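Local coordinates for pectate lyase (Paenibacillus sp. 0602, PDB 5GT5), which cleaves the alpha-1,4-linked galacturonan backbone of pectate and pectin by elimination, most likely with calcium as cofactor, at residues T142-L156 with F169-K181. The protein carries 1 engineered substitution. Sequence-based numbering, arbitrary orientation.
Sequences TKGDYDKNDWDYITL and FNKAYDGLVDSKK
Tyr173 OH takes two backbone N-H groups at once, from Lys148 N at 3.1 Å and from Asn149 N at 3.2 Å, the latter nearly straight, and also meets a water. With CG anti to the backbone N (chi1 -178°), the ring reaches into the bend made by residues 146-151. Asn149 covers one face: CB sits over the ring centre, and the amide lies almost parallel to the ring while ND2 goes on to Glu137. On the opposite face Tyr146 arrives edge-on, its CD1 3.6 Å from Tyr173 CD2. A leucine at Tyr173 would probably leave the N-H groups of Lys148 and Asn149 without their shared acceptor and open a gap between Asn149 and Tyr146.

Further along, Tyr153 turns a ring edge to Asn170 O and Leu176 CD2, and its OH makes a weak hydrogen bond to Lys171 O. Backbone pairing, begun by Asp174 N to Trp151 O, continues into parallel strands 154-156 and 177-180 of the family's beta-helix through Asp178 N to Ile154 O (2.9 Å), ending at Lys180 N to Leu156 O.

Between these two regions three carboxylates converge. Asp152 OD1 accepts Gly175 N at 2.8 Å through its anti lone pair, yet stands 3.4 Å from Asp178 OD2, a like-charged neighbour. In the conformer modelled here, Asp174 OD2 is also close, a water lies between it and Asp152 OD2, and Lys245 pairs with Asp174 OD1. The negative charge, only partly offset by Lys245, would probably favour a cation, consistent with Asp152, Asp174 and Asp178 forming the calcium site inferred from a close relative, near the probable catalytic Arg276.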
loop_
_atom_site.group_PDB
_atom_site.type_symbol
_atom_site.label_atom_id
_atom_site.label_comp_id
_atom_site.label_asym_id
_atom_site.label_seq_id
_atom_site.Cartn_x
_atom_site.Cartn_y
_atom_site.Cartn_z
ATOM N N THR A 142 -5.271 35.081 14.351
ATOM C CA THR A 142 -5.007 35.268 12.929
ATOM C C THR A 142 -6.164 35.900 12.159
ATOM O O THR A 142 -6.297 35.708 10.946
ATOM C CB THR A 142 -4.473 33.980 12.250
ATOM O OG1 THR A 142 -5.389 32.886 12.430
ATOM C CG2 THR A 142 -3.158 33.560 12.879
ATOM N N LYS A 143 -6.984 36.653 12.900
ATOM C CA LYS A 143 -7.897 37.638 12.301
ATOM C C LYS A 143 -8.866 37.023 11.318
ATOM O O LYS A 143 -9.228 37.634 10.314
ATOM C CB LYS A 143 -7.098 38.781 11.652
ATOM C CG LYS A 143 -6.266 39.581 12.672
ATOM C CD LYS A 143 -5.558 40.754 12.033
ATOM C CE LYS A 143 -4.541 41.342 12.989
ATOM N NZ LYS A 143 -5.193 41.834 14.222
ATOM N N GLY A 144 -9.319 35.815 11.627
ATOM C CA GLY A 144 -10.267 35.126 10.791
ATOM C C GLY A 144 -9.680 34.123 9.823
ATOM O O GLY A 144 -10.447 33.410 9.164
ATOM N N ASP A 145 -8.355 34.069 9.743
ATOM C CA ASP A 145 -7.677 33.117 8.860
ATOM C C ASP A 145 -7.600 31.680 9.389
ATOM O O ASP A 145 -7.351 30.774 8.607
ATOM C CB ASP A 145 -6.260 33.578 8.544
ATOM C CG ASP A 145 -6.235 34.803 7.676
ATOM O OD1 ASP A 145 -7.286 35.137 7.087
ATOM O OD2 ASP A 145 -5.157 35.414 7.605
ATOM N N TYR A 146 -7.817 31.469 10.692
ATOM C CA TYR A 146 -7.700 30.128 11.300
ATOM C C TYR A 146 -6.363 29.495 10.965
ATOM O O TYR A 146 -6.318 28.371 10.485
ATOM C CB TYR A 146 -8.889 29.228 10.911
ATOM C CG TYR A 146 -10.129 29.762 11.599
ATOM C CD1 TYR A 146 -10.455 29.359 12.887
ATOM C CD2 TYR A 146 -10.918 30.741 10.994
ATOM C CE1 TYR A 146 -11.572 29.884 13.563
ATOM C CE2 TYR A 146 -12.030 31.289 11.660
ATOM C CZ TYR A 146 -12.346 30.853 12.937
ATOM O OH TYR A 146 -13.435 31.387 13.593
ATOM N N ASP A 147 -5.287 30.233 11.226
ATOM C CA ASP A 147 -3.947 29.759 10.860
ATOM C C ASP A 147 -3.064 29.398 12.039
ATOM O O ASP A 147 -1.939 28.949 11.831
ATOM C CB ASP A 147 -3.249 30.804 9.949
ATOM C CG ASP A 147 -3.694 30.718 8.474
ATOM O OD1 ASP A 147 -4.141 29.630 8.029
ATOM O OD2 ASP A 147 -3.579 31.748 7.766
ATOM N N LYS A 148 -3.552 29.555 13.269
ATOM C CA LYS A 148 -2.720 29.316 14.439
ATOM C C LYS A 148 -2.876 27.920 15.047
ATOM O O LYS A 148 -1.900 27.168 15.152
ATOM C CB LYS A 148 -2.951 30.365 15.527
ATOM C CG LYS A 148 -1.933 30.250 16.656
ATOM C CD LYS A 148 -2.078 31.355 17.657
ATOM C CE LYS A 148 -0.933 31.304 18.659
ATOM N NZ LYS A 148 0.365 31.593 17.978
ATOM N N ASN A 149 -4.098 27.564 15.436
ATOM C CA ASN A 149 -4.257 26.371 16.279
ATOM C C ASN A 149 -3.925 25.056 15.583
ATOM O O ASN A 149 -3.444 24.101 16.221
ATOM C CB ASN A 149 -5.681 26.278 16.825
ATOM C CG ASN A 149 -6.010 27.394 17.795
ATOM O OD1 ASN A 149 -5.350 28.455 17.797
ATOM N ND2 ASN A 149 -7.028 27.168 18.623
ATOM N N ASP A 150 -4.213 24.990 14.291
ATOM C CA ASP A 150 -3.932 23.795 13.482
ATOM C C ASP A 150 -4.645 22.562 14.023
ATOM O O ASP A 150 -4.095 21.464 13.993
ATOM C CB ASP A 150 -2.418 23.535 13.362
ATOM C CG ASP A 150 -1.669 24.665 12.677
ATOM O OD1 ASP A 150 -2.257 25.414 11.863
ATOM O OD2 ASP A 150 -0.462 24.801 12.952
ATOM N N TRP A 151 -5.855 22.735 14.560
ATOM C CA TRP A 151 -6.647 21.595 15.012
ATOM C C TRP A 151 -7.494 21.016 13.894
ATOM O O TRP A 151 -8.332 21.740 13.323
ATOM C CB TRP A 151 -7.612 22.016 16.126
ATOM C CG TRP A 151 -7.051 22.627 17.387
ATOM C CD1 TRP A 151 -5.770 22.532 17.897
ATOM C CD2 TRP A 151 -7.801 23.413 18.315
ATOM N NE1 TRP A 151 -5.695 23.217 19.101
ATOM C CE2 TRP A 151 -6.920 23.771 19.365
ATOM C CE3 TRP A 151 -9.127 23.859 18.357
ATOM C CZ2 TRP A 151 -7.342 24.531 20.464
ATOM C CZ3 TRP A 151 -9.540 24.623 19.435
ATOM C CH2 TRP A 151 -8.643 24.973 20.461
ATOM N N ASP A 152 -7.297 19.737 13.568
ATOM C CA ASP A 152 -8.050 19.034 12.530
ATOM C C ASP A 152 -8.576 17.765 13.150
ATOM O O ASP A 152 -7.895 17.182 14.001
ATOM C CB ASP A 152 -7.115 18.661 11.367
ATOM C CG ASP A 152 -6.179 19.792 10.995
ATOM O OD1 ASP A 152 -6.597 20.671 10.246
ATOM O OD2 ASP A 152 -5.013 19.787 11.447
ATOM N N TYR A 153 -9.757 17.277 12.781
ATOM C CA TYR A 153 -10.219 16.050 13.418
ATOM C C TYR A 153 -9.346 14.843 13.068
ATOM O O TYR A 153 -8.967 14.084 13.939
ATOM C CB TYR A 153 -11.673 15.750 13.075
ATOM C CG TYR A 153 -12.660 16.596 13.804
ATOM C CD1 TYR A 153 -12.767 16.506 15.202
ATOM C CD2 TYR A 153 -13.532 17.422 13.123
ATOM C CE1 TYR A 153 -13.701 17.274 15.876
ATOM C CE2 TYR A 153 -14.475 18.191 13.798
ATOM C CZ TYR A 153 -14.549 18.086 15.165
ATOM O OH TYR A 153 -15.475 18.873 15.829
ATOM N N ILE A 154 -9.070 14.646 11.787
ATOM C CA ILE A 154 -8.225 13.513 11.365
ATOM C C ILE A 154 -7.267 14.014 10.304
ATOM O O ILE A 154 -7.690 14.674 9.334
ATOM C CB ILE A 154 -9.047 12.351 10.785
ATOM C CG1 ILE A 154 -10.027 11.826 11.833
ATOM C CG2 ILE A 154 -8.122 11.223 10.308
ATOM C CD1 ILE A 154 -10.967 10.722 11.299
ATOM N N THR A 155 -5.980 13.717 10.482
ATOM C CA THR A 155 -4.934 13.990 9.481
ATOM C C THR A 155 -4.284 12.675 9.184
ATOM O O THR A 155 -3.919 11.913 10.105
ATOM C CB THR A 155 -3.898 14.982 9.985
ATOM O OG1 THR A 155 -4.570 16.207 10.341
ATOM C CG2 THR A 155 -2.910 15.334 8.914
ATOM N N LEU A 156 -4.136 12.382 7.903
ATOM C CA LEU A 156 -3.458 11.171 7.470
ATOM C C LEU A 156 -2.128 11.577 6.840
ATOM O O LEU A 156 -2.088 12.419 5.942
ATOM C CB LEU A 156 -4.308 10.429 6.452
ATOM C CG LEU A 156 -5.786 10.257 6.828
ATOM C CD1 LEU A 156 -6.516 9.602 5.669
ATOM C CD2 LEU A 156 -5.919 9.418 8.086
ATOM N N PHE A 169 -18.814 14.517 11.542
ATOM C CA PHE A 169 -17.865 15.567 11.901
ATOM C C PHE A 169 -18.619 16.872 12.032
ATOM O O PHE A 169 -19.438 17.202 11.176
ATOM C CB PHE A 169 -16.783 15.689 10.826
ATOM C CG PHE A 169 -15.997 14.429 10.609
ATOM C CD1 PHE A 169 -16.485 13.417 9.785
ATOM C CD2 PHE A 169 -14.787 14.247 11.260
ATOM C CE1 PHE A 169 -15.753 12.266 9.569
ATOM C CE2 PHE A 169 -14.046 13.086 11.062
ATOM C CZ PHE A 169 -14.526 12.093 10.221
ATOM N N ASN A 170 -18.324 17.595 13.112
ATOM C CA ASN A 170 -18.922 18.899 13.386
ATOM C C ASN A 170 -17.905 19.996 13.065
ATOM O O ASN A 170 -16.986 19.754 12.290
ATOM C CB ASN A 170 -19.381 18.938 14.847
ATOM C CG ASN A 170 -20.528 17.987 15.122
ATOM O OD1 ASN A 170 -21.706 18.359 14.958
ATOM N ND2 ASN A 170 -20.209 16.761 15.550
ATOM N N LYS A 171 -17.995 21.164 13.681
ATOM C CA LYS A 171 -17.064 22.243 13.354
ATOM C C LYS A 171 -15.653 21.905 13.811
ATOM O O LYS A 171 -15.441 21.318 14.883
ATOM C CB LYS A 171 -17.498 23.539 14.056
ATOM C CG LYS A 171 -18.736 24.203 13.482
ATOM C CD LYS A 171 -18.370 25.279 12.519
ATOM C CE LYS A 171 -17.773 26.525 13.234
ATOM N NZ LYS A 171 -17.282 27.364 12.095
ATOM N N ALA A 172 -14.676 22.294 13.004
ATOM C CA ALA A 172 -13.282 22.233 13.409
ATOM C C ALA A 172 -12.612 23.557 13.101
ATOM O O ALA A 172 -12.947 24.229 12.125
ATOM C CB ALA A 172 -12.537 21.090 12.674
ATOM N N TYR A 173 -11.639 23.899 13.931
ATOM C CA TYR A 173 -10.844 25.094 13.729
ATOM C C TYR A 173 -10.239 25.112 12.332
ATOM O O TYR A 173 -10.344 26.119 11.621
ATOM C CB TYR A 173 -9.772 25.182 14.822
ATOM C CG TYR A 173 -8.881 26.400 14.783
ATOM C CD1 TYR A 173 -7.817 26.459 13.887
ATOM C CD2 TYR A 173 -9.095 27.490 15.630
ATOM C CE1 TYR A 173 -6.977 27.560 13.829
ATOM C CE2 TYR A 173 -8.219 28.595 15.606
ATOM C CZ TYR A 173 -7.185 28.628 14.685
ATOM O OH TYR A 173 -6.312 29.687 14.639
ATOM N N ASP A 174 -9.603 24.009 11.949
ATOM C CA ASP A 174 -9.015 23.881 10.617
ATOM C C ASP A 174 -9.778 22.806 9.843
ATOM O O ASP A 174 -10.971 22.954 9.591
ATOM C CB ASP A 174 -7.505 23.586 10.776
ATOM C CG ASP A 174 -6.685 23.781 9.521
ATOM O OD1 ASP A 174 -7.199 24.259 8.498
ATOM O OD2 ASP A 174 -5.459 23.503 9.600
ATOM N N GLY A 175 -9.129 21.717 9.477
ATOM C CA GLY A 175 -9.772 20.749 8.595
ATOM C C GLY A 175 -10.536 19.630 9.276
ATOM O O GLY A 175 -10.383 19.343 10.475
ATOM N N LEU A 176 -11.351 18.959 8.479
ATOM C CA LEU A 176 -12.137 17.832 8.970
ATOM C C LEU A 176 -11.359 16.544 8.787
ATOM O O LEU A 176 -11.005 15.901 9.779
ATOM C CB LEU A 176 -13.475 17.775 8.249
ATOM C CG LEU A 176 -14.309 19.047 8.382
ATOM C CD1 LEU A 176 -15.622 18.902 7.570
ATOM C CD2 LEU A 176 -14.595 19.348 9.846
ATOM N N VAL A 177 -11.109 16.131 7.546
ATOM C CA VAL A 177 -10.206 15.002 7.311
ATOM C C VAL A 177 -9.259 15.441 6.206
ATOM O O VAL A 177 -9.694 15.739 5.083
ATOM C CB VAL A 177 -10.911 13.687 6.888
ATOM C CG1 VAL A 177 -9.872 12.580 6.703
ATOM C CG2 VAL A 177 -11.970 13.261 7.931
ATOM N N ASP A 178 -7.968 15.524 6.529
ATOM C CA ASP A 178 -6.916 15.957 5.615
ATOM C C ASP A 178 -6.017 14.792 5.324
ATOM O O ASP A 178 -5.813 13.899 6.176
ATOM C CB ASP A 178 -6.103 17.065 6.234
ATOM C CG ASP A 178 -6.896 18.354 6.420
ATOM O OD1 ASP A 178 -7.952 18.536 5.785
ATOM O OD2 ASP A 178 -6.440 19.216 7.219
ATOM N N SER A 179 -5.464 14.779 4.123
ATOM C CA SER A 179 -4.614 13.674 3.701
ATOM C C SER A 179 -3.355 14.265 3.111
ATOM O O SER A 179 -3.443 15.074 2.171
ATOM C CB SER A 179 -5.370 12.800 2.713
ATOM O OG SER A 179 -4.627 11.621 2.450
ATOM N N LYS A 180 -2.190 13.881 3.624
ATOM C CA LYS A 180 -0.950 14.581 3.365
ATOM C C LYS A 180 0.228 13.620 3.160
ATOM O O LYS A 180 0.158 12.408 3.480
ATOM C CB LYS A 180 -0.615 15.483 4.575
ATOM C CG LYS A 180 -1.640 16.544 4.943
ATOM C CD LYS A 180 -1.096 17.326 6.140
ATOM C CE LYS A 180 -2.050 18.420 6.586
ATOM N NZ LYS A 180 -1.459 19.169 7.746
ATOM N N LYS A 181 1.325 14.185 2.675
ATOM C CA LYS A 181 2.595 13.478 2.592
ATOM C C LYS A 181 2.447 12.140 1.871
ATOM O O LYS A 181 2.888 11.090 2.354
ATOM C CB LYS A 181 3.212 13.351 3.976
ATOM C CG LYS A 181 3.511 14.730 4.581
ATOM C CD LYS A 181 4.171 14.617 5.939
ATOM C CE LYS A 181 5.638 14.218 5.829
ATOM N NZ LYS A 181 6.281 14.045 7.175
HETATM O O HOH W 1 -15.723 29.735 11.833
HETATM O O HOH W 2 -6.448 31.391 16.504
HETATM O O HOH W 3 -3.641 21.929 10.619
#